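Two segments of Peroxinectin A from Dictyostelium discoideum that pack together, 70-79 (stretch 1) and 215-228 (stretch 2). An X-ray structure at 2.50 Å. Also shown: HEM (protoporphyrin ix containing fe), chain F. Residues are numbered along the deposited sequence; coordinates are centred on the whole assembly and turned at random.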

# COMPACT_ATOMS: atom_id res chain seq x y z
N ASP A 70 8.19 -6.32 -11.04
CA ASP A 70 7.40 -6.71 -9.88
C ASP A 70 7.92 -6.05 -8.61
O ASP A 70 7.13 -5.72 -7.72
CB ASP A 70 7.42 -8.24 -9.72
CG ASP A 70 6.71 -8.95 -10.86
OD1 ASP A 70 5.71 -8.42 -11.38
OD2 ASP A 70 7.16 -10.06 -11.23
N MET A 71 9.23 -5.84 -8.52
CA MET A 71 9.80 -5.18 -7.35
C MET A 71 9.25 -3.77 -7.18
O MET A 71 9.15 -3.27 -6.05
CB MET A 71 11.32 -5.15 -7.46
CG MET A 71 12.03 -4.46 -6.29
SD MET A 71 11.71 -5.24 -4.70
CE MET A 71 12.84 -6.62 -4.77
N PHE A 72 8.88 -3.11 -8.28
CA PHE A 72 8.35 -1.76 -8.20
C PHE A 72 7.04 -1.72 -7.43
O PHE A 72 6.83 -0.85 -6.58
CB PHE A 72 8.17 -1.18 -9.61
CG PHE A 72 7.42 0.13 -9.63
CD1 PHE A 72 8.04 1.31 -9.27
CD2 PHE A 72 6.09 0.17 -10.02
CE1 PHE A 72 7.36 2.51 -9.29
CE2 PHE A 72 5.40 1.37 -10.05
CZ PHE A 72 6.03 2.54 -9.68
N ASN A 73 6.13 -2.65 -7.72
CA ASN A 73 4.86 -2.66 -7.00
C ASN A 73 4.98 -3.31 -5.63
O ASN A 73 4.16 -3.04 -4.76
CB ASN A 73 3.77 -3.35 -7.84
CG ASN A 73 3.83 -4.86 -7.79
OD1 ASN A 73 3.58 -5.48 -6.75
ND2 ASN A 73 4.12 -5.48 -8.93
N MET A 74 6.01 -4.14 -5.42
CA MET A 74 6.29 -4.62 -4.07
C MET A 74 6.68 -3.47 -3.15
O MET A 74 6.31 -3.45 -1.97
CB MET A 74 7.38 -5.68 -4.11
CG MET A 74 6.92 -7.01 -4.69
SD MET A 74 5.62 -7.79 -3.70
CE MET A 74 5.33 -9.27 -4.66
N TRP A 75 7.44 -2.50 -3.67
CA TRP A 75 7.75 -1.32 -2.86
C TRP A 75 6.52 -0.45 -2.68
O TRP A 75 6.31 0.12 -1.60
CB TRP A 75 8.88 -0.51 -3.49
CG TRP A 75 9.34 0.57 -2.58
CD1 TRP A 75 9.00 1.89 -2.64
CD2 TRP A 75 10.21 0.43 -1.45
NE1 TRP A 75 9.62 2.58 -1.61
CE2 TRP A 75 10.36 1.70 -0.87
CE3 TRP A 75 10.87 -0.66 -0.88
CZ2 TRP A 75 11.15 1.92 0.25
CZ3 TRP A 75 11.66 -0.44 0.24
CH2 TRP A 75 11.79 0.84 0.79
N GLY A 76 5.71 -0.30 -3.73
CA GLY A 76 4.47 0.46 -3.59
C GLY A 76 3.59 -0.09 -2.50
O GLY A 76 3.08 0.65 -1.66
N GLN A 77 3.39 -1.41 -2.49
CA GLN A 77 2.60 -2.03 -1.43
C GLN A 77 3.29 -1.88 -0.08
O GLN A 77 2.63 -1.66 0.94
CB GLN A 77 2.37 -3.51 -1.75
CG GLN A 77 1.40 -4.20 -0.82
CD GLN A 77 1.22 -5.67 -1.15
OE1 GLN A 77 1.84 -6.18 -2.08
NE2 GLN A 77 0.37 -6.35 -0.39
N PHE A 78 4.62 -1.98 -0.07
CA PHE A 78 5.37 -1.74 1.16
C PHE A 78 5.26 -0.29 1.60
O PHE A 78 5.23 -0.00 2.80
CB PHE A 78 6.84 -2.12 0.95
CG PHE A 78 7.68 -1.98 2.18
CD1 PHE A 78 7.76 -3.01 3.10
CD2 PHE A 78 8.40 -0.82 2.41
CE1 PHE A 78 8.53 -2.88 4.23
CE2 PHE A 78 9.17 -0.69 3.54
CZ PHE A 78 9.24 -1.72 4.45
N LEU A 79 5.18 0.64 0.64
CA LEU A 79 5.11 2.06 0.97
C LEU A 79 3.77 2.41 1.61
O LEU A 79 3.72 3.14 2.60
CB LEU A 79 5.35 2.90 -0.28
CG LEU A 79 5.21 4.41 -0.14
CD1 LEU A 79 6.05 4.96 1.00
CD2 LEU A 79 5.61 5.08 -1.46
N ASN A 215 2.37 -10.43 6.05
CA ASN A 215 2.40 -11.75 5.42
C ASN A 215 1.58 -11.81 4.14
O ASN A 215 1.50 -12.88 3.53
CB ASN A 215 1.88 -12.81 6.39
CG ASN A 215 2.76 -12.96 7.61
OD1 ASN A 215 3.66 -13.80 7.64
ND2 ASN A 215 2.49 -12.16 8.63
N GLU A 216 0.97 -10.69 3.71
CA GLU A 216 0.07 -10.72 2.56
C GLU A 216 0.68 -11.49 1.39
O GLU A 216 0.03 -12.36 0.80
CB GLU A 216 -0.29 -9.29 2.13
CG GLU A 216 -1.56 -9.17 1.28
CD GLU A 216 -1.32 -9.33 -0.22
OE1 GLU A 216 -0.18 -9.66 -0.62
OE2 GLU A 216 -2.27 -9.12 -1.00
N ASN A 217 1.93 -11.20 1.05
CA ASN A 217 2.61 -11.95 0.01
C ASN A 217 4.09 -12.04 0.35
O ASN A 217 4.61 -11.22 1.11
CB ASN A 217 2.41 -11.32 -1.38
CG ASN A 217 3.10 -9.98 -1.51
OD1 ASN A 217 4.28 -9.91 -1.85
ND2 ASN A 217 2.36 -8.91 -1.26
N PRO A 218 4.80 -13.03 -0.21
CA PRO A 218 6.22 -13.20 0.15
C PRO A 218 7.09 -12.04 -0.30
O PRO A 218 7.95 -11.59 0.47
CB PRO A 218 6.61 -14.51 -0.56
CG PRO A 218 5.30 -15.16 -0.94
CD PRO A 218 4.34 -14.05 -1.17
N GLY A 219 6.91 -11.55 -1.52
CA GLY A 219 7.68 -10.41 -1.97
C GLY A 219 7.61 -9.24 -1.00
O GLY A 219 8.57 -8.48 -0.86
N LEU A 220 6.47 -9.09 -0.33
CA LEU A 220 6.35 -8.08 0.71
C LEU A 220 7.17 -8.46 1.94
O LEU A 220 7.85 -7.62 2.53
CB LEU A 220 4.88 -7.88 1.08
CG LEU A 220 4.54 -6.82 2.13
CD1 LEU A 220 4.99 -5.44 1.66
CD2 LEU A 220 3.05 -6.83 2.42
N LEU A 221 7.11 -9.73 2.34
CA LEU A 221 7.91 -10.20 3.47
C LEU A 221 9.40 -10.10 3.17
O LEU A 221 10.19 -9.83 4.08
CB LEU A 221 7.53 -11.64 3.81
CG LEU A 221 6.52 -11.80 4.94
CD1 LEU A 221 5.90 -13.18 4.92
CD2 LEU A 221 7.20 -11.54 6.28
N SER A 222 9.79 -10.31 1.91
CA SER A 222 11.20 -10.21 1.56
C SER A 222 11.73 -8.80 1.82
O SER A 222 12.83 -8.63 2.35
CB SER A 222 11.41 -10.59 0.10
OG SER A 222 11.23 -11.99 -0.08
N ILE A 223 10.95 -7.78 1.46
CA ILE A 223 11.37 -6.41 1.76
C ILE A 223 11.48 -6.21 3.26
O ILE A 223 12.44 -5.59 3.75
CB ILE A 223 10.40 -5.40 1.12
CG1 ILE A 223 10.46 -5.51 -0.41
CG2 ILE A 223 10.76 -3.98 1.56
CD1 ILE A 223 9.48 -4.62 -1.16
N HIS A 224 10.52 -6.72 4.02
CA HIS A 224 10.63 -6.67 5.48
C HIS A 224 11.95 -7.28 5.93
O HIS A 224 12.66 -6.71 6.76
CB HIS A 224 9.46 -7.41 6.13
CG HIS A 224 8.16 -6.67 6.06
ND1 HIS A 224 7.49 -6.44 4.88
CD2 HIS A 224 7.40 -6.11 7.04
CE1 HIS A 224 6.38 -5.77 5.13
NE2 HIS A 224 6.30 -5.56 6.43
N THR A 225 12.29 -8.44 5.38
CA THR A 225 13.48 -9.16 5.83
C THR A 225 14.75 -8.34 5.59
O THR A 225 15.58 -8.19 6.50
CB THR A 225 13.57 -10.51 5.11
OG1 THR A 225 12.37 -11.26 5.36
CG2 THR A 225 14.77 -11.31 5.60
N LEU A 226 14.91 -7.81 4.38
CA LEU A 226 16.16 -7.14 4.04
C LEU A 226 16.38 -5.90 4.90
O LEU A 226 17.50 -5.63 5.34
CB LEU A 226 16.18 -6.78 2.56
CG LEU A 226 16.06 -7.93 1.55
CD1 LEU A 226 16.36 -7.43 0.14
CD2 LEU A 226 16.96 -9.11 1.90
N LEU A 227 15.31 -5.14 5.16
CA LEU A 227 15.47 -3.95 5.99
C LEU A 227 15.70 -4.31 7.45
O LEU A 227 16.30 -3.53 8.19
CB LEU A 227 14.24 -3.04 5.85
CG LEU A 227 14.05 -2.39 4.48
CD1 LEU A 227 12.83 -1.46 4.51
CD2 LEU A 227 15.29 -1.62 4.04
N LEU A 228 15.24 -5.49 7.87
CA LEU A 228 15.59 -5.97 9.20
C LEU A 228 17.06 -6.37 9.26
O LEU A 228 17.77 -6.03 10.22
CB LEU A 228 14.70 -7.16 9.58
CG LEU A 228 13.23 -6.87 9.87
CD1 LEU A 228 12.47 -8.18 10.02
CD2 LEU A 228 13.07 -6.03 11.13
CHA HEM F . -5.57 -2.10 0.07
CHB HEM F . -4.33 -6.58 -1.24
CHC HEM F . -0.74 -4.76 -3.98
CHD HEM F . -2.16 -0.27 -2.84
C1A HEM F . -5.58 -3.46 -0.10
C2A HEM F . -6.58 -4.37 0.41
C3A HEM F . -6.25 -5.61 0.05
C4A HEM F . -5.01 -5.53 -0.70
CMA HEM F . -7.02 -6.92 0.36
CAA HEM F . -7.82 -3.94 1.21
CBA HEM F . -9.03 -4.20 0.32
CGA HEM F . -10.18 -3.32 0.75
O1A HEM F . -10.06 -2.07 0.65
O2A HEM F . -11.23 -3.87 1.18
C1B HEM F . -3.24 -6.47 -2.08
C2B HEM F . -2.52 -7.58 -2.65
C3B HEM F . -1.52 -7.08 -3.40
C4B HEM F . -1.59 -5.64 -3.33
CMB HEM F . -2.90 -9.05 -2.37
CAB HEM F . -0.46 -7.83 -4.24
CBB HEM F . -0.43 -9.16 -4.38
C1C HEM F . -0.81 -3.38 -3.92
C2C HEM F . 0.06 -2.45 -4.61
C3C HEM F . -0.34 -1.20 -4.29
C4C HEM F . -1.46 -1.32 -3.40
CMC HEM F . 1.20 -2.93 -5.53
CAC HEM F . 0.18 0.21 -4.70
CBC HEM F . 1.22 0.46 -5.50
C1D HEM F . -3.17 -0.38 -1.92
C2D HEM F . -3.80 0.72 -1.22
C3D HEM F . -4.75 0.21 -0.43
C4D HEM F . -4.74 -1.23 -0.58
CMD HEM F . -3.44 2.21 -1.41
CAD HEM F . -5.68 0.96 0.54
CBD HEM F . -4.84 1.24 1.78
CGD HEM F . -5.68 1.19 3.03
O1D HEM F . -5.88 0.07 3.57
O2D HEM F . -6.14 2.26 3.50
NA HEM F . -4.63 -4.20 -0.77
NB HEM F . -2.65 -5.30 -2.51
NC HEM F . -1.73 -2.66 -3.19
ND HEM F . -3.77 -1.55 -1.51
FE HEM F . -3.18 -3.40 -1.96

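Two helices, 70-79 and 218-228, cross at 72° with their axes 9.4 Å apart at closest approach, and the contact is built mainly on Ile223 and Phe78, each of which serves as a knob in a hole offered by the other helix. Ile223 points toward the first helix and settles among Met71, Met74, Trp75 and Phe78. Its two branches divide the work: CD1 lies 3.5 Å from the backbone O of Met74 and 3.8 Å from Met74 CB, while CG2 lies over one face of the Phe78 ring, 3.6 Å from the ring centroid and nearly along its normal, a CH-pi contact. A branched, purely apolar side chain can serve both surfaces at once.

Phe78 in turn sits among Leu220, Ile223, His224 and Leu227. Its flat ring exposes distinct surfaces: besides the face covered by Ile223, its edge meets the face of the His224 imidazole, with planes at 84° and centroids 5.2 Å apart. The imidazole is anchored by a hydrogen bond from His224 ND1 to Leu220 O (2.7 Å). Leu227 CD1 approaches Phe78 CZ at 3.6 Å.

Met74 lies at the tightest approach of the backbones, its CA 5.9 Å from that of Leu220. Its long, unbranched side chain lays SD 3.7 Å from Gly219 C. Glycine suits this place because a CB there would fall 2.4 Å from Met74 CE.

Beside this apolar core runs a polar network. Asn217 caps the second helix, its OD1 accepting from Leu220 N at 2.8 Å, while its ND2 donates to Glu216 OE1 (2.7 Å) and, weakly, to Gln77 OE1 (2.9 Å). The amide of Gln77 can both accept and donate, and its NE2 makes a weak bond to Glu216 OE1 (3.4 Å). Glu216 is itself tethered to the heme through a covalent OE2–CMB bond of 1.5 Å.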